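Local atomic coordinates of suppressor protein MPT5 (Saccharomyces cerevisiae, PDB entry 5BZ1), a protein that binds the 3' untranslated regions of target mRNAs through its Pumilio-repeat domain and regulates their expression after transcription. Residues 144-149 with 180-185. Sequence-based numbering, arbitrary orientation. Where two conformers were deposited one is given.
Sequences VIQKCI and CCVLQK. With nucleotides of chain B.
Lys185 and Gln146 meet tip to tip on the RNA-binding side of two nearly parallel helices, NZ donating to OE1 at 2.9 Å with NZ lying 34° out of the carbonyl plane. The lysine chain bends at chi2 and again at chi4, which turns its amine toward the amide. The other branch of that amide binds RNA: Gln146 NE2 donates to O4 of U6 of chain B, 2.9 Å away. Lys185 thus acts as a second-shell residue, and its charge would be expected to polarise the amide and make NE2 a stronger donor. Val182 packs against the glutamine, its CG2 lying 3.8 Å from NE2, while its CG1 faces the other way and is met by Ile145 CG2 at 3.8 Å and by Ile149 CD1 at 4.0 Å.

One repeat along, Gln184 has almost the same extended shape as Gln146 and bonds A4 of chain B nearly straight, NE2 to N1 at 2.9 Å (174°). Its NE2 also donates to Cys180 O, from above the carbonyl plane and on the face opposite Gln184 N. Cys181 SG lies 3.6 Å from N3 of U5 of chain B, the nucleotide between A4 and U6.

The pair is characteristic of the PUF fold, in which successive repeats line an RNA-binding surface with their helices. Segments 144-149 of Pumilio repeat 4 and 180-185 of repeat 5 run side by side, their axes 10.0 Å apart and at 7°. Ile145 and Ile149 continue onto Ile160 of helix 158-165, and helices 98-107 and 215-223 flank the pair as the next members of the row.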
loop_
_atom_site.group_PDB
_atom_site.type_symbol
_atom_site.label_atom_id
_atom_site.label_comp_id
_atom_site.label_asym_id
_atom_site.label_seq_id
_atom_site.Cartn_x
_atom_site.Cartn_y
_atom_site.Cartn_z
ATOM N N VAL A 144 -2.737 12.703 5.038
ATOM C CA VAL A 144 -2.685 13.720 3.993
ATOM C C VAL A 144 -2.142 13.132 2.685
ATOM O O VAL A 144 -2.688 13.382 1.608
ATOM C CB VAL A 144 -1.841 14.938 4.426
ATOM C CG1 VAL A 144 -1.620 15.892 3.255
ATOM C CG2 VAL A 144 -2.510 15.668 5.592
ATOM N N ILE A 145 -1.067 12.351 2.780
ATOM C CA ILE A 145 -0.502 11.702 1.598
ATOM C C ILE A 145 -1.538 10.774 0.963
ATOM O O ILE A 145 -1.716 10.768 -0.256
ATOM C CB ILE A 145 0.785 10.909 1.920
ATOM C CG1 ILE A 145 1.849 11.824 2.525
ATOM C CG2 ILE A 145 1.323 10.230 0.664
ATOM C CD1 ILE A 145 2.238 12.993 1.623
ATOM N N GLN A 146 -2.231 9.999 1.794
ATOM C CA GLN A 146 -3.258 9.088 1.296
ATOM C C GLN A 146 -4.412 9.839 0.636
ATOM O O GLN A 146 -4.969 9.380 -0.360
ATOM C CB GLN A 146 -3.780 8.180 2.414
ATOM C CG GLN A 146 -2.789 7.108 2.867
ATOM C CD GLN A 146 -3.386 6.149 3.879
ATOM O OE1 GLN A 146 -4.412 5.518 3.623
ATOM N NE2 GLN A 146 -2.745 6.034 5.038
ATOM N N LYS A 147 -4.770 10.992 1.193
ATOM C CA LYS A 147 -5.834 11.802 0.616
ATOM C C LYS A 147 -5.430 12.296 -0.777
ATOM O O LYS A 147 -6.234 12.253 -1.708
ATOM C CB LYS A 147 -6.185 12.976 1.540
ATOM C CG LYS A 147 -7.376 13.799 1.084
ATOM C CD LYS A 147 -8.677 12.999 1.092
ATOM C CE LYS A 147 -9.183 12.749 2.506
ATOM N NZ LYS A 147 -10.549 12.145 2.521
ATOM N N CYS A 148 -4.182 12.746 -0.918
ATOM C CA CYS A 148 -3.650 13.150 -2.222
ATOM C C CYS A 148 -3.738 11.999 -3.221
ATOM O O CYS A 148 -4.129 12.183 -4.375
ATOM C CB CYS A 148 -2.186 13.577 -2.101
ATOM S SG CYS A 148 -1.895 15.100 -1.183
ATOM N N ILE A 149 -3.373 10.810 -2.755
ATOM C CA ILE A 149 -3.317 9.621 -3.592
ATOM C C ILE A 149 -4.687 9.261 -4.171
ATOM O O ILE A 149 -4.788 8.839 -5.324
ATOM C CB ILE A 149 -2.715 8.433 -2.805
ATOM C CG1 ILE A 149 -1.203 8.613 -2.648
ATOM C CG2 ILE A 149 -3.007 7.111 -3.488
ATOM C CD1 ILE A 149 -0.546 7.576 -1.743
ATOM N N CYS A 180 4.077 1.315 4.926
ATOM C CA CYS A 180 3.720 0.120 4.166
ATOM C C CYS A 180 2.295 0.217 3.621
ATOM O O CYS A 180 2.006 -0.202 2.500
ATOM C CB CYS A 180 3.856 -1.111 5.061
ATOM S SG CYS A 180 3.434 -2.674 4.273
ATOM N N CYS A 181 1.400 0.771 4.436
ATOM C CA CYS A 181 0.002 0.937 4.036
ATOM C C CYS A 181 -0.150 2.016 2.965
ATOM O O CYS A 181 -0.880 1.837 1.990
ATOM C CB CYS A 181 -0.865 1.269 5.250
ATOM S SG CYS A 181 -0.968 -0.069 6.464
ATOM N N VAL A 182 0.550 3.133 3.147
ATOM C CA VAL A 182 0.536 4.223 2.175
ATOM C C VAL A 182 1.027 3.741 0.810
ATOM O O VAL A 182 0.417 4.034 -0.223
ATOM C CB VAL A 182 1.420 5.398 2.642
ATOM C CG1 VAL A 182 1.463 6.497 1.592
ATOM C CG2 VAL A 182 0.916 5.950 3.971
ATOM N N LEU A 183 2.128 2.993 0.818
ATOM C CA LEU A 183 2.742 2.491 -0.410
ATOM C C LEU A 183 1.793 1.580 -1.188
ATOM O O LEU A 183 1.750 1.628 -2.417
ATOM C CB LEU A 183 4.048 1.754 -0.096
ATOM C CG LEU A 183 4.882 1.289 -1.291
ATOM C CD1 LEU A 183 5.186 2.455 -2.216
ATOM C CD2 LEU A 183 6.173 0.634 -0.826
ATOM N N GLN A 184 1.035 0.756 -0.468
ATOM C CA GLN A 184 0.050 -0.124 -1.095
ATOM C C GLN A 184 -1.090 0.673 -1.730
ATOM O O GLN A 184 -1.567 0.325 -2.812
ATOM C CB GLN A 184 -0.507 -1.123 -0.076
ATOM C CG GLN A 184 0.505 -2.171 0.384
ATOM C CD GLN A 184 -0.048 -3.099 1.448
ATOM O OE1 GLN A 184 -1.035 -3.801 1.226
ATOM N NE2 GLN A 184 0.590 -3.107 2.612
ATOM N N LYS A 185 -1.527 1.734 -1.053
ATOM C CA LYS A 185 -2.554 2.620 -1.600
ATOM C C LYS A 185 -2.061 3.236 -2.903
ATOM O O LYS A 185 -2.767 3.232 -3.911
ATOM C CB LYS A 185 -2.899 3.737 -0.611
ATOM C CG LYS A 185 -3.405 3.256 0.742
ATOM C CD LYS A 185 -4.665 2.426 0.610
ATOM C CE LYS A 185 -5.108 1.873 1.963
ATOM N NZ LYS A 185 -5.448 2.933 2.956
ATOM P P U B 6 -6.089 0.779 13.804
ATOM O OP1 U B 6 -5.762 -0.179 14.894
ATOM O OP2 U B 6 -7.515 1.105 13.510
ATOM O "O5'" U B 6 -5.329 2.154 14.074
ATOM C "C5'" U B 6 -3.998 2.177 14.580
ATOM C "C4'" U B 6 -3.378 3.548 14.461
ATOM O "O4'" U B 6 -2.665 3.650 13.197
ATOM C "C3'" U B 6 -4.360 4.722 14.496
ATOM O "O3'" U B 6 -3.755 5.826 15.171
ATOM C "C2'" U B 6 -4.528 5.063 13.017
ATOM O "O2'" U B 6 -4.929 6.394 12.757
ATOM C "C1'" U B 6 -3.129 4.781 12.482
ATOM N N1 U B 6 -3.076 4.494 11.039
ATOM C C2 U B 6 -2.524 5.470 10.226
ATOM O O2 U B 6 -2.099 6.522 10.673
ATOM N N3 U B 6 -2.493 5.177 8.879
ATOM C C4 U B 6 -2.949 4.018 8.278
ATOM O O4 U B 6 -2.856 3.892 7.054
ATOM C C5 U B 6 -3.503 3.058 9.193
ATOM C C6 U B 6 -3.549 3.315 10.510
ATOM P P A B 4 -1.059 -9.642 12.467
ATOM O OP1 A B 4 -1.586 -9.399 13.831
ATOM O OP2 A B 4 -1.935 -10.238 11.424
ATOM O "O5'" A B 4 -0.496 -8.275 11.883
ATOM C "C5'" A B 4 0.524 -7.553 12.558
ATOM C "C4'" A B 4 0.674 -6.170 11.981
ATOM O "O4'" A B 4 1.135 -6.266 10.610
ATOM C "C3'" A B 4 -0.605 -5.357 11.883
ATOM O "O3'" A B 4 -0.961 -4.748 13.112
ATOM C "C2'" A B 4 -0.285 -4.361 10.774
ATOM O "O2'" A B 4 0.479 -3.271 11.272
ATOM C "C1'" A B 4 0.605 -5.202 9.849
ATOM N N9 A B 4 -0.134 -5.763 8.699
ATOM C C8 A B 4 -0.945 -6.875 8.667
ATOM N N7 A B 4 -1.462 -7.111 7.484
ATOM C C5 A B 4 -0.962 -6.095 6.675
ATOM C C6 A B 4 -1.138 -5.787 5.309
ATOM N N6 A B 4 -1.897 -6.494 4.470
ATOM N N1 A B 4 -0.493 -4.700 4.831
ATOM C C2 A B 4 0.273 -3.979 5.663
ATOM N N3 A B 4 0.516 -4.169 6.959
ATOM C C4 A B 4 -0.141 -5.255 7.414
ATOM P P U B 5 -2.502 -4.443 13.458
ATOM O OP1 U B 5 -2.547 -3.964 14.859
ATOM O OP2 U B 5 -3.340 -5.597 13.043
ATOM O "O5'" U B 5 -2.870 -3.219 12.510
ATOM C "C5'" U B 5 -2.428 -1.899 12.813
ATOM C "C4'" U B 5 -3.310 -0.854 12.175
ATOM O "O4'" U B 5 -3.109 -0.861 10.731
ATOM C "C3'" U B 5 -4.813 -1.042 12.392
ATOM O "O3'" U B 5 -5.432 0.241 12.442
ATOM C "C2'" U B 5 -5.242 -1.744 11.109
ATOM O "O2'" U B 5 -6.616 -1.637 10.798
ATOM C "C1'" U B 5 -4.360 -1.034 10.087
ATOM N N1 U B 5 -4.167 -1.772 8.829
ATOM C C2 U B 5 -4.304 -1.052 7.652
ATOM O O2 U B 5 -4.553 0.146 7.638
ATOM N N3 U B 5 -4.128 -1.776 6.494
ATOM C C4 U B 5 -3.843 -3.125 6.404
ATOM O O4 U B 5 -3.713 -3.644 5.293
ATOM C C5 U B 5 -3.728 -3.795 7.668
ATOM C C6 U B 5 -3.891 -3.119 8.813
#